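Local coordinates for dimethyladenosine transferase, putative (Plasmodium falciparum, PDB 2H1R), which probably transfers methyl groups from S-adenosyl-L-methionine to adenine bases of ribosomal RNA, as expected of an rRNA adenine N6-dimethyltransferase, at residues Leu31-Tyr36 with Lys172-Asn177; Val46-Ile49 with Asn55-Val58; Lys142-Arg147 with Ser158-Asn163; Val176-Phe181 with Lys186-Ile191. All blocks are in the same frame, centred on the assembly; numbering follows the deposited sequence.

Contact 1 (Leu31-Tyr36 with Lys172-Asn177); sequences LDKIIY and KVCNVN
Lys-33 of helix 28-38 reaches over Val-173 and Cys-174 of edge strand 168-176 in a small, partly buried helix-on-sheet contact without a hydrogen bond between the two segments. The lysine lays its aliphatic arm along the cysteine. Its CD lies 4.0 Å from Cys-174 SG, CE comes to 3.7 Å from Cys-174 CB, and NZ ends 3.5 Å from that same CB. A bend at chi3 (75°) turns CE back toward Val-173, and Lys-33 NZ stands 3.8 Å from Val-173 O. Cys-174 SG sits between its own backbone N and carbonyl carbon (chi1 65°), and from there it meets the middle of the lysine arm. Val-173 adds one methyl group, CG1, which approaches Lys-33 O at 4.0 Å. Two consecutive residues can both point at the helix because Val-173 and Cys-174 together face Ile-191 of the neighbouring strand 189-196, which makes a classic beta bulge. Such a helix lying against the last strands of the mixed seven-stranded sheet, order 3-2-1-4-5-7-6, belongs to the class I, Rossmann-like methyltransferase fold.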
loop_
_atom_site.group_PDB
_atom_site.type_symbol
_atom_site.label_atom_id
_atom_site.label_comp_id
_atom_site.label_asym_id
_atom_site.label_seq_id
_atom_site.Cartn_x
_atom_site.Cartn_y
_atom_site.Cartn_z
ATOM N N LEU A 31 10.782 -2.892 20.097
ATOM C CA LEU A 31 9.599 -2.155 20.516
ATOM C C LEU A 31 9.868 -0.668 20.672
ATOM O O LEU A 31 9.029 0.160 20.279
ATOM C CB LEU A 31 9.018 -2.718 21.807
ATOM C CG LEU A 31 8.658 -4.202 21.793
ATOM C CD1 LEU A 31 7.813 -4.545 23.007
ATOM C CD2 LEU A 31 7.891 -4.520 20.562
ATOM N N ASP A 32 11.016 -0.322 21.264
ATOM C CA ASP A 32 11.416 1.084 21.401
ATOM C C ASP A 32 11.523 1.804 20.063
ATOM O O ASP A 32 11.142 2.966 19.936
ATOM C CB ASP A 32 12.741 1.223 22.161
ATOM C CG ASP A 32 12.574 1.082 23.665
ATOM O OD1 ASP A 32 11.417 1.068 24.150
ATOM O OD2 ASP A 32 13.613 0.983 24.363
ATOM N N LYS A 33 12.032 1.100 19.052
ATOM C CA LYS A 33 12.191 1.681 17.717
ATOM C C LYS A 33 10.833 1.907 17.056
ATOM O O LYS A 33 10.653 2.897 16.340
ATOM C CB LYS A 33 13.017 0.750 16.841
ATOM C CG LYS A 33 14.471 0.605 17.306
ATOM C CD LYS A 33 15.364 0.069 16.211
ATOM C CE LYS A 33 15.642 1.155 15.173
ATOM N NZ LYS A 33 16.928 0.927 14.440
ATOM N N ILE A 34 9.901 0.978 17.274
ATOM C CA ILE A 34 8.533 1.119 16.738
ATOM C C ILE A 34 7.911 2.412 17.300
ATOM O O ILE A 34 7.370 3.237 16.566
ATOM C CB ILE A 34 7.696 -0.140 17.088
ATOM C CG1 ILE A 34 8.141 -1.315 16.205
ATOM C CG2 ILE A 34 6.178 0.061 16.915
ATOM C CD1 ILE A 34 7.591 -2.693 16.654
ATOM N N ILE A 35 7.984 2.557 18.625
ATOM C CA ILE A 35 7.370 3.685 19.333
ATOM C C ILE A 35 7.976 5.011 18.852
ATOM O O ILE A 35 7.253 5.967 18.591
ATOM C CB ILE A 35 7.580 3.531 20.869
ATOM C CG1 ILE A 35 6.795 2.350 21.429
ATOM C CG2 ILE A 35 7.318 4.875 21.623
ATOM C CD1 ILE A 35 5.283 2.421 21.164
ATOM N N TYR A 36 9.295 5.043 18.710
ATOM C CA TYR A 36 9.982 6.262 18.239
ATOM C C TYR A 36 9.522 6.653 16.827
ATOM O O TYR A 36 9.236 7.821 16.546
ATOM C CB TYR A 36 11.503 6.089 18.263
ATOM C CG TYR A 36 12.281 7.321 17.832
ATOM C CD1 TYR A 36 12.709 8.270 18.771
ATOM C CD2 TYR A 36 12.589 7.535 16.501
ATOM C CE1 TYR A 36 13.426 9.403 18.380
ATOM C CE2 TYR A 36 13.295 8.662 16.091
ATOM C CZ TYR A 36 13.716 9.594 17.038
ATOM O OH TYR A 36 14.426 10.711 16.622
ATOM N N LYS A 172 12.393 2.729 5.686
ATOM C CA LYS A 172 12.779 1.602 6.501
ATOM C C LYS A 172 13.068 2.086 7.921
ATOM O O LYS A 172 13.824 3.045 8.125
ATOM C CB LYS A 172 14.013 0.930 5.925
ATOM C CG LYS A 172 14.559 -0.187 6.786
ATOM C CD LYS A 172 15.975 -0.545 6.337
ATOM C CE LYS A 172 16.075 -2.029 6.158
ATOM N NZ LYS A 172 15.110 -2.442 5.089
ATOM N N VAL A 173 12.458 1.428 8.892
ATOM C CA VAL A 173 12.672 1.760 10.294
ATOM C C VAL A 173 13.870 0.938 10.787
ATOM O O VAL A 173 14.833 1.504 11.297
ATOM C CB VAL A 173 11.401 1.457 11.130
ATOM C CG1 VAL A 173 11.668 1.573 12.668
ATOM C CG2 VAL A 173 10.267 2.361 10.714
ATOM N N CYS A 174 13.823 -0.380 10.581
ATOM C CA CYS A 174 14.909 -1.279 10.981
ATOM C C CYS A 174 14.741 -2.711 10.466
ATOM O O CYS A 174 13.686 -3.102 9.937
ATOM C CB CYS A 174 15.033 -1.311 12.510
ATOM S SG CYS A 174 13.579 -2.013 13.362
ATOM N N ASN A 175 15.809 -3.492 10.618
ATOM C CA ASN A 175 15.766 -4.912 10.386
ATOM C C ASN A 175 15.359 -5.611 11.656
ATOM O O ASN A 175 15.617 -5.122 12.754
ATOM C CB ASN A 175 17.139 -5.414 9.962
ATOM C CG ASN A 175 17.590 -4.778 8.690
ATOM O OD1 ASN A 175 16.973 -4.972 7.657
ATOM N ND2 ASN A 175 18.649 -3.989 8.760
ATOM N N VAL A 176 14.694 -6.746 11.513
ATOM C CA VAL A 176 14.357 -7.559 12.663
ATOM C C VAL A 176 14.806 -8.983 12.377
ATOM O O VAL A 176 14.136 -9.708 11.617
ATOM C CB VAL A 176 12.834 -7.533 12.935
ATOM C CG1 VAL A 176 12.505 -8.352 14.161
ATOM C CG2 VAL A 176 12.343 -6.091 13.099
ATOM N N ASN A 177 15.916 -9.398 12.987
ATOM C CA ASN A 177 16.421 -10.744 12.800
ATOM C C ASN A 177 15.481 -11.789 13.361
ATOM O O ASN A 177 14.771 -11.527 14.342
ATOM C CB ASN A 177 17.794 -10.895 13.464
ATOM C CG ASN A 177 18.496 -12.217 13.077
ATOM O OD1 ASN A 177 18.652 -13.113 13.904
ATOM N ND2 ASN A 177 18.902 -12.337 11.795
#

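Contact 2 (Val46-Ile49 with Asn55-Val58); sequences VLEI and NLTV
Glu-48, on strand 45-49, spans the gap to Leu-56 and Thr-57 on the segment leading into helix 57-60, and its carboxylate makes the contact. From CB, which points at that segment, the chain runs out almost straight: CG is anti to the backbone N (chi1 -177°) and chi2 is -172°, so the acid group arrives at full stretch. Glu-48 CD lies 3.3 Å from Thr-57 OG1. Beyond it the two oxygens divide the work. Glu-48 OE1 accepts a short hydrogen bond of 2.5 Å from Thr-57 OG1, using the syn lone pair on the side of the other oxygen, and the two side chains cross at about a right angle. The threonine carbons lie beside the same oxygen, Thr-57 CB 3.4 Å from Glu-48 OE1. Glu-48 OE2 rests against the leucine, 3.6 Å from Leu-56 CB and 3.8 Å from Leu-56 CD2. Glu-48 OE2 also accepts a hydrogen bond from a water oxygen at 2.8 Å, and this water oxygen in turn accepts one from Thr-57 N at 3.2 Å. The contact joins the first strand and helix of a beta-alpha-beta unit, next to Gly-50, a predicted S-adenosyl-L-methionine site. A buried carboxylate is thus gripped directly through one oxygen and through water by the other; the Thr-57 amide polarises that water, which would probably help the carboxylate bear a negative charge.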
loop_
_atom_site.group_PDB
_atom_site.type_symbol
_atom_site.label_atom_id
_atom_site.label_comp_id
_atom_site.label_asym_id
_atom_site.label_seq_id
_atom_site.Cartn_x
_atom_site.Cartn_y
_atom_site.Cartn_z
ATOM N N VAL A 46 -4.798 4.770 18.217
ATOM C CA VAL A 46 -3.838 3.827 17.647
ATOM C C VAL A 46 -4.586 2.504 17.349
ATOM O O VAL A 46 -5.251 1.941 18.234
ATOM C CB VAL A 46 -2.629 3.604 18.611
ATOM C CG1 VAL A 46 -1.683 2.511 18.092
ATOM C CG2 VAL A 46 -1.826 4.895 18.812
ATOM N N LEU A 47 -4.479 2.018 16.107
ATOM C CA LEU A 47 -4.939 0.667 15.740
ATOM C C LEU A 47 -3.742 -0.282 15.815
ATOM O O LEU A 47 -2.712 -0.062 15.140
ATOM C CB LEU A 47 -5.505 0.659 14.299
ATOM C CG LEU A 47 -5.974 -0.688 13.724
ATOM C CD1 LEU A 47 -7.156 -1.236 14.506
ATOM C CD2 LEU A 47 -6.339 -0.500 12.255
ATOM N N GLU A 48 -3.837 -1.306 16.653
ATOM C CA GLU A 48 -2.756 -2.301 16.764
ATOM C C GLU A 48 -3.301 -3.607 16.205
ATOM O O GLU A 48 -4.313 -4.124 16.682
ATOM C CB GLU A 48 -2.294 -2.510 18.208
ATOM C CG GLU A 48 -1.115 -3.478 18.322
ATOM C CD GLU A 48 -0.738 -3.867 19.739
ATOM O OE1 GLU A 48 -1.559 -3.679 20.680
ATOM O OE2 GLU A 48 0.408 -4.381 19.920
ATOM N N ILE A 49 -2.658 -4.115 15.165
ATOM C CA ILE A 49 -3.095 -5.374 14.552
ATOM C C ILE A 49 -2.123 -6.457 15.006
ATOM O O ILE A 49 -0.926 -6.402 14.675
ATOM C CB ILE A 49 -3.113 -5.297 13.007
ATOM C CG1 ILE A 49 -3.961 -4.124 12.524
ATOM C CG2 ILE A 49 -3.629 -6.614 12.425
ATOM C CD1 ILE A 49 -3.922 -3.954 11.000
ATOM N N ASN A 55 2.968 -6.937 24.846
ATOM C CA ASN A 55 4.249 -6.251 25.089
ATOM C C ASN A 55 4.366 -4.865 24.439
ATOM O O ASN A 55 4.860 -3.923 25.069
ATOM C CB ASN A 55 5.423 -7.134 24.625
ATOM C CG ASN A 55 5.983 -7.994 25.733
ATOM O OD1 ASN A 55 5.388 -8.111 26.796
ATOM N ND2 ASN A 55 7.155 -8.607 25.487
ATOM N N LEU A 56 3.905 -4.738 23.192
ATOM C CA LEU A 56 3.791 -3.408 22.549
ATOM C C LEU A 56 2.546 -2.607 23.020
ATOM O O LEU A 56 2.616 -1.383 23.225
ATOM C CB LEU A 56 3.780 -3.535 21.022
ATOM C CG LEU A 56 3.700 -2.199 20.264
ATOM C CD1 LEU A 56 4.937 -1.350 20.486
ATOM C CD2 LEU A 56 3.431 -2.414 18.757
ATOM N N THR A 57 1.436 -3.300 23.214
ATOM C CA THR A 57 0.198 -2.667 23.719
ATOM C C THR A 57 0.424 -1.798 24.955
ATOM O O THR A 57 -0.009 -0.630 25.002
ATOM C CB THR A 57 -0.875 -3.711 24.050
ATOM O OG1 THR A 57 -1.001 -4.616 22.959
ATOM C CG2 THR A 57 -2.255 -3.033 24.260
ATOM N N VAL A 58 1.111 -2.351 25.948
ATOM C CA VAL A 58 1.319 -1.646 27.202
ATOM C C VAL A 58 2.191 -0.398 27.023
ATOM O O VAL A 58 2.146 0.527 27.844
ATOM C CB VAL A 58 1.842 -2.595 28.326
ATOM C CG1 VAL A 58 0.833 -3.744 28.569
ATOM C CG2 VAL A 58 3.249 -3.148 28.026
HETATM O O HOH W 1 1.746 -6.072 21.676
#

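Contact 3 (Lys142-Arg147 with Ser158-Asn163); sequences KEFAER and SRLTIN
Thr-161 and Leu-160 of helix 159-167 dock against Arg-147 and Phe-144 of helix 142-148, joining two helices that follow strand 135-141 in the methyltransferase fold. The short helical segments cross at -61°, their axes 10.2 Å apart at closest approach. Apolar packing centres on one leucine methyl. Leu-160 CD2 makes an off-centre CH-pi contact with the Phe-144 ring, 4.2 Å from its centroid, and is 3.8 Å from Phe-144 CE1. The same methyl, Leu-160 CD2, lies over the centre of one face of the Arg-147 guanidinium, 3.7 Å from Arg-147 CZ. Bends at chi2 and chi3 fold the arginine back across the leucine at about a right angle. Ile-123 of helix 119-128 touches both Phe-144 and Leu-160. Among polar contacts, a water accepts from Leu-160 N at 3.2 Å and, weakly, from Arg-147 NH1, while Ser-158 at the N-cap position places its OG 3.1 Å from Arg-147 NH1. The direct hydrogen bond, from Thr-161 OG1 to Arg-147 O, is short at 2.6 Å, with the donor tilted 29° from the carbonyl plane, and Thr-161 OG1 itself accepts a bond from Ser-158 N at 3.2 Å.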
loop_
_atom_site.group_PDB
_atom_site.type_symbol
_atom_site.label_atom_id
_atom_site.label_comp_id
_atom_site.label_asym_id
_atom_site.label_seq_id
_atom_site.Cartn_x
_atom_site.Cartn_y
_atom_site.Cartn_z
ATOM N N LYS A 142 11.016 -10.031 5.272
ATOM C CA LYS A 142 12.034 -9.207 4.606
ATOM C C LYS A 142 11.822 -9.012 3.100
ATOM O O LYS A 142 12.042 -7.919 2.566
ATOM C CB LYS A 142 13.431 -9.806 4.819
ATOM C CG LYS A 142 14.585 -9.009 4.185
ATOM C CD LYS A 142 15.950 -9.724 4.340
ATOM C CE LYS A 142 16.145 -10.853 3.303
ATOM N NZ LYS A 142 17.408 -11.626 3.585
ATOM N N GLU A 143 11.419 -10.091 2.444
ATOM C CA GLU A 143 11.331 -10.158 0.980
ATOM C C GLU A 143 10.224 -9.182 0.518
ATOM O O GLU A 143 10.418 -8.404 -0.442
ATOM C CB GLU A 143 11.025 -11.603 0.536
ATOM C CG GLU A 143 11.941 -12.766 1.119
ATOM C CD GLU A 143 11.849 -13.030 2.651
ATOM O OE1 GLU A 143 12.591 -12.398 3.412
ATOM O OE2 GLU A 143 11.081 -13.910 3.103
ATOM N N PHE A 144 9.101 -9.185 1.244
ATOM C CA PHE A 144 7.985 -8.288 0.922
ATOM C C PHE A 144 8.362 -6.835 1.158
ATOM O O PHE A 144 8.122 -5.990 0.319
ATOM C CB PHE A 144 6.717 -8.657 1.699
ATOM C CG PHE A 144 5.515 -7.847 1.291
ATOM C CD1 PHE A 144 4.718 -8.251 0.227
ATOM C CD2 PHE A 144 5.186 -6.674 1.950
ATOM C CE1 PHE A 144 3.608 -7.496 -0.159
ATOM C CE2 PHE A 144 4.070 -5.923 1.560
ATOM C CZ PHE A 144 3.293 -6.327 0.503
ATOM N N ALA A 145 8.949 -6.543 2.318
ATOM C CA ALA A 145 9.452 -5.201 2.583
ATOM C C ALA A 145 10.470 -4.716 1.554
ATOM O O ALA A 145 10.457 -3.545 1.222
ATOM C CB ALA A 145 10.004 -5.106 3.977
ATOM N N GLU A 146 11.353 -5.596 1.053
ATOM C CA GLU A 146 12.363 -5.154 0.058
ATOM C C GLU A 146 11.657 -4.650 -1.219
ATOM O O GLU A 146 12.083 -3.686 -1.821
ATOM C CB GLU A 146 13.295 -6.286 -0.392
ATOM C CG GLU A 146 14.422 -6.802 0.511
ATOM C CD GLU A 146 15.120 -7.989 -0.205
ATOM O OE1 GLU A 146 15.468 -7.839 -1.425
ATOM O OE2 GLU A 146 15.274 -9.086 0.409
ATOM N N ARG A 147 10.576 -5.329 -1.599
ATOM C CA ARG A 147 9.705 -4.908 -2.725
ATOM C C ARG A 147 9.040 -3.531 -2.538
ATOM O O ARG A 147 8.998 -2.714 -3.441
ATOM C CB ARG A 147 8.600 -5.927 -2.896
ATOM C CG ARG A 147 9.022 -7.295 -3.384
ATOM C CD ARG A 147 8.059 -7.783 -4.459
ATOM N NE ARG A 147 6.773 -8.235 -3.950
ATOM C CZ ARG A 147 5.600 -8.071 -4.574
ATOM N NH1 ARG A 147 5.516 -7.416 -5.733
ATOM N NH2 ARG A 147 4.493 -8.540 -4.024
ATOM N N SER A 158 8.209 -3.090 -8.761
ATOM C CA SER A 158 6.967 -3.694 -9.273
ATOM C C SER A 158 5.762 -2.747 -9.124
ATOM O O SER A 158 5.911 -1.609 -8.614
ATOM C CB SER A 158 6.690 -5.033 -8.576
ATOM O OG SER A 158 6.263 -4.802 -7.235
ATOM N N ARG A 159 4.609 -3.222 -9.582
ATOM C CA ARG A 159 3.341 -2.472 -9.429
ATOM C C ARG A 159 3.100 -2.173 -7.941
ATOM O O ARG A 159 2.730 -1.058 -7.592
ATOM C CB ARG A 159 2.201 -3.282 -10.002
ATOM C CG ARG A 159 0.821 -2.579 -9.923
ATOM C CD ARG A 159 -0.237 -3.407 -10.599
ATOM N NE ARG A 159 -0.181 -4.814 -10.196
ATOM C CZ ARG A 159 -0.901 -5.340 -9.209
ATOM N NH1 ARG A 159 -0.762 -6.623 -8.903
ATOM N NH2 ARG A 159 -1.769 -4.597 -8.531
ATOM N N LEU A 160 3.381 -3.138 -7.065
ATOM C CA LEU A 160 3.269 -2.899 -5.610
ATOM C C LEU A 160 4.040 -1.680 -5.192
ATOM O O LEU A 160 3.510 -0.788 -4.491
ATOM C CB LEU A 160 3.800 -4.101 -4.801
ATOM C CG LEU A 160 4.145 -3.818 -3.326
ATOM C CD1 LEU A 160 2.860 -3.498 -2.530
ATOM C CD2 LEU A 160 4.907 -5.003 -2.688
ATOM N N THR A 161 5.315 -1.633 -5.597
ATOM C CA THR A 161 6.188 -0.529 -5.263
ATOM C C THR A 161 5.647 0.807 -5.690
ATOM O O THR A 161 5.680 1.772 -4.905
ATOM C CB THR A 161 7.632 -0.674 -5.867
ATOM O OG1 THR A 161 8.071 -2.040 -5.784
ATOM C CG2 THR A 161 8.564 0.236 -5.138
ATOM N N ILE A 162 5.164 0.900 -6.924
ATOM C CA ILE A 162 4.680 2.193 -7.389
ATOM C C ILE A 162 3.376 2.592 -6.669
ATOM O O ILE A 162 3.227 3.755 -6.304
ATOM C CB ILE A 162 4.556 2.268 -8.924
ATOM C CG1 ILE A 162 5.930 2.107 -9.566
ATOM C CG2 ILE A 162 4.014 3.646 -9.363
ATOM C CD1 ILE A 162 5.935 2.262 -11.138
ATOM N N ASN A 163 2.480 1.638 -6.449
ATOM C CA ASN A 163 1.262 1.874 -5.622
ATOM C C ASN A 163 1.567 2.480 -4.281
ATOM O O ASN A 163 1.023 3.551 -3.908
ATOM C CB ASN A 163 0.442 0.614 -5.479
ATOM C CG ASN A 163 -0.427 0.374 -6.685
ATOM O OD1 ASN A 163 -0.813 1.316 -7.352
ATOM N ND2 ASN A 163 -0.714 -0.859 -6.987
HETATM O O HOH W 2 3.195 -6.221 -7.848
#

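Contact 4 (Val176-Phe181 with Lys186-Ile191); sequences VNRSSF and KVDSVI
Val-176 and Ser-189 form an antiparallel hydrogen-bonded pair, Val-176 N to Ser-189 O at 2.8 Å and Ser-189 N to Val-176 O at 2.9 Å, where strands 168-176 and 189-196 meet. On the same face of the sheet, Val-176 CG2 presses on Ile-191 CD1 at 3.5 Å, tighter than usual for two carbons. Ser-189 OG approaches the Phe-181 ring, 3.9 Å from Phe-181 CZ, and this ring lies close to Asn-113, a predicted S-adenosyl-L-methionine site. Beyond the paired strands the chain turns through the 3-10 segment 178-180, introduced by an Asx turn in which Asn-177 OD1 accepts from both Ser-179 N and Ser-179 OG. Asp-188 ties this turn to the opposite segment. Asp-188 OD1 takes Arg-178 N on its anti lone pair at 2.8 Å and Arg-178 NE at 3.0 Å from the syn side, out of the carboxylate plane. Arg-178 NH2 sits above that plane, 2.7 Å from Asp-188 OD2, which itself lies in the guanidinium plane. The salt bridge is side-on, one nitrogen to each oxygen, with the two planes 52° apart. A bend at chi3 (65°) brings NE and NH2 round to Asp-188, and Val-187 N lies over one face of the guanidinium.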
loop_
_atom_site.group_PDB
_atom_site.type_symbol
_atom_site.label_atom_id
_atom_site.label_comp_id
_atom_site.label_asym_id
_atom_site.label_seq_id
_atom_site.Cartn_x
_atom_site.Cartn_y
_atom_site.Cartn_z
ATOM N N VAL A 176 14.694 -6.746 11.513
ATOM C CA VAL A 176 14.357 -7.559 12.663
ATOM C C VAL A 176 14.806 -8.983 12.377
ATOM O O VAL A 176 14.136 -9.708 11.617
ATOM C CB VAL A 176 12.834 -7.533 12.935
ATOM C CG1 VAL A 176 12.505 -8.352 14.161
ATOM C CG2 VAL A 176 12.343 -6.091 13.099
ATOM N N ASN A 177 15.916 -9.398 12.987
ATOM C CA ASN A 177 16.421 -10.744 12.800
ATOM C C ASN A 177 15.481 -11.789 13.361
ATOM O O ASN A 177 14.771 -11.527 14.342
ATOM C CB ASN A 177 17.794 -10.895 13.464
ATOM C CG ASN A 177 18.496 -12.217 13.077
ATOM O OD1 ASN A 177 18.652 -13.113 13.904
ATOM N ND2 ASN A 177 18.902 -12.337 11.795
ATOM N N ARG A 178 15.496 -12.985 12.772
ATOM C CA ARG A 178 14.688 -14.096 13.282
ATOM C C ARG A 178 14.908 -14.405 14.785
ATOM O O ARG A 178 14.000 -14.905 15.454
ATOM C CB ARG A 178 14.944 -15.357 12.430
ATOM C CG ARG A 178 16.361 -15.916 12.616
ATOM C CD ARG A 178 16.723 -16.879 11.518
ATOM N NE ARG A 178 16.798 -16.251 10.198
ATOM C CZ ARG A 178 16.707 -16.933 9.052
ATOM N NH1 ARG A 178 16.535 -18.261 9.064
ATOM N NH2 ARG A 178 16.777 -16.288 7.894
ATOM N N SER A 179 16.111 -14.135 15.312
ATOM C CA SER A 179 16.395 -14.435 16.760
ATOM C C SER A 179 15.566 -13.559 17.713
ATOM O O SER A 179 15.444 -13.846 18.920
ATOM C CB SER A 179 17.874 -14.262 17.074
ATOM O OG SER A 179 18.297 -12.974 16.672
ATOM N N SER A 180 15.015 -12.474 17.154
ATOM C CA SER A 180 14.147 -11.535 17.913
ATOM C C SER A 180 12.738 -12.097 18.143
ATOM O O SER A 180 11.914 -11.447 18.783
ATOM C CB SER A 180 14.072 -10.207 17.162
ATOM O OG SER A 180 15.270 -9.516 17.390
ATOM N N PHE A 181 12.463 -13.296 17.637
ATOM C CA PHE A 181 11.125 -13.917 17.789
ATOM C C PHE A 181 11.161 -15.149 18.701
ATOM O O PHE A 181 12.135 -15.912 18.687
ATOM C CB PHE A 181 10.515 -14.266 16.415
ATOM C CG PHE A 181 10.310 -13.065 15.515
ATOM C CD1 PHE A 181 9.106 -12.379 15.520
ATOM C CD2 PHE A 181 11.335 -12.610 14.680
ATOM C CE1 PHE A 181 8.907 -11.278 14.707
ATOM C CE2 PHE A 181 11.157 -11.495 13.859
ATOM C CZ PHE A 181 9.924 -10.827 13.868
ATOM N N LYS A 186 12.042 -19.226 10.342
ATOM C CA LYS A 186 13.086 -19.512 9.373
ATOM C C LYS A 186 13.126 -18.400 8.327
ATOM O O LYS A 186 13.405 -18.647 7.148
ATOM C CB LYS A 186 12.854 -20.893 8.718
ATOM C CG LYS A 186 12.991 -22.099 9.677
ATOM C CD LYS A 186 14.368 -22.144 10.371
ATOM C CE LYS A 186 15.260 -23.309 9.892
ATOM N NZ LYS A 186 15.746 -23.194 8.479
ATOM N N VAL A 187 12.802 -17.185 8.775
ATOM C CA VAL A 187 12.706 -15.972 7.948
ATOM C C VAL A 187 12.907 -14.690 8.801
ATOM O O VAL A 187 12.541 -14.639 9.985
ATOM C CB VAL A 187 11.355 -15.864 7.142
ATOM C CG1 VAL A 187 11.333 -16.797 5.940
ATOM C CG2 VAL A 187 10.138 -16.110 8.022
ATOM N N ASP A 188 13.508 -13.681 8.187
ATOM C CA ASP A 188 13.781 -12.405 8.836
ATOM C C ASP A 188 12.791 -11.350 8.405
ATOM O O ASP A 188 12.119 -11.523 7.390
ATOM C CB ASP A 188 15.187 -11.967 8.509
ATOM C CG ASP A 188 16.206 -13.031 8.887
ATOM O OD1 ASP A 188 16.355 -13.325 10.097
ATOM O OD2 ASP A 188 16.834 -13.599 7.961
ATOM N N SER A 189 12.705 -10.265 9.179
ATOM C CA SER A 189 11.660 -9.245 8.955
ATOM C C SER A 189 12.241 -7.847 8.880
ATOM O O SER A 189 13.424 -7.635 9.130
ATOM C CB SER A 189 10.580 -9.300 10.044
ATOM O OG SER A 189 9.821 -10.507 10.020
ATOM N N VAL A 190 11.389 -6.888 8.520
ATOM C CA VAL A 190 11.782 -5.506 8.355
ATOM C C VAL A 190 10.572 -4.678 8.796
ATOM O O VAL A 190 9.442 -5.041 8.496
ATOM C CB VAL A 190 12.109 -5.170 6.873
ATOM C CG1 VAL A 190 12.295 -3.637 6.659
ATOM C CG2 VAL A 190 13.371 -5.912 6.413
ATOM N N ILE A 191 10.839 -3.596 9.512
ATOM C CA ILE A 191 9.806 -2.638 9.883
ATOM C C ILE A 191 9.930 -1.424 9.003
ATOM O O ILE A 191 11.026 -0.853 8.851
ATOM C CB ILE A 191 9.911 -2.236 11.380
ATOM C CG1 ILE A 191 9.743 -3.521 12.220
ATOM C CG2 ILE A 191 8.835 -1.137 11.691
ATOM C CD1 ILE A 191 10.155 -3.420 13.637
#

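In the fold
The four contacts all fall in the Rossmann-like methyltransferase part of the chain. Along the sequence, contact 1 spans the longest loop, with contacts 2 and 3 lying between its two segments, and contact 4 begins on the strand where contact 1 ends. Contact 2 reaches the mixed sheet through inner strand 45-49, contacts 1 and 4 through neighbouring strands 168-176 and 189-196. Centres of contacts 1 and 4 are about 11 Å apart, those of contacts 1 and 2 about 14 Å, linked by Leu-31 and Ile-35 packing on 55-58. Contact 3, its centre about 25 Å from that of contact 2, meets contact 4 through Lys-142 and Ala-145. Contacts 1, 2 and 4 lie near predicted S-adenosyl-L-methionine sites (Leu-25, Gly-50, Asn-113), contact 3 further away.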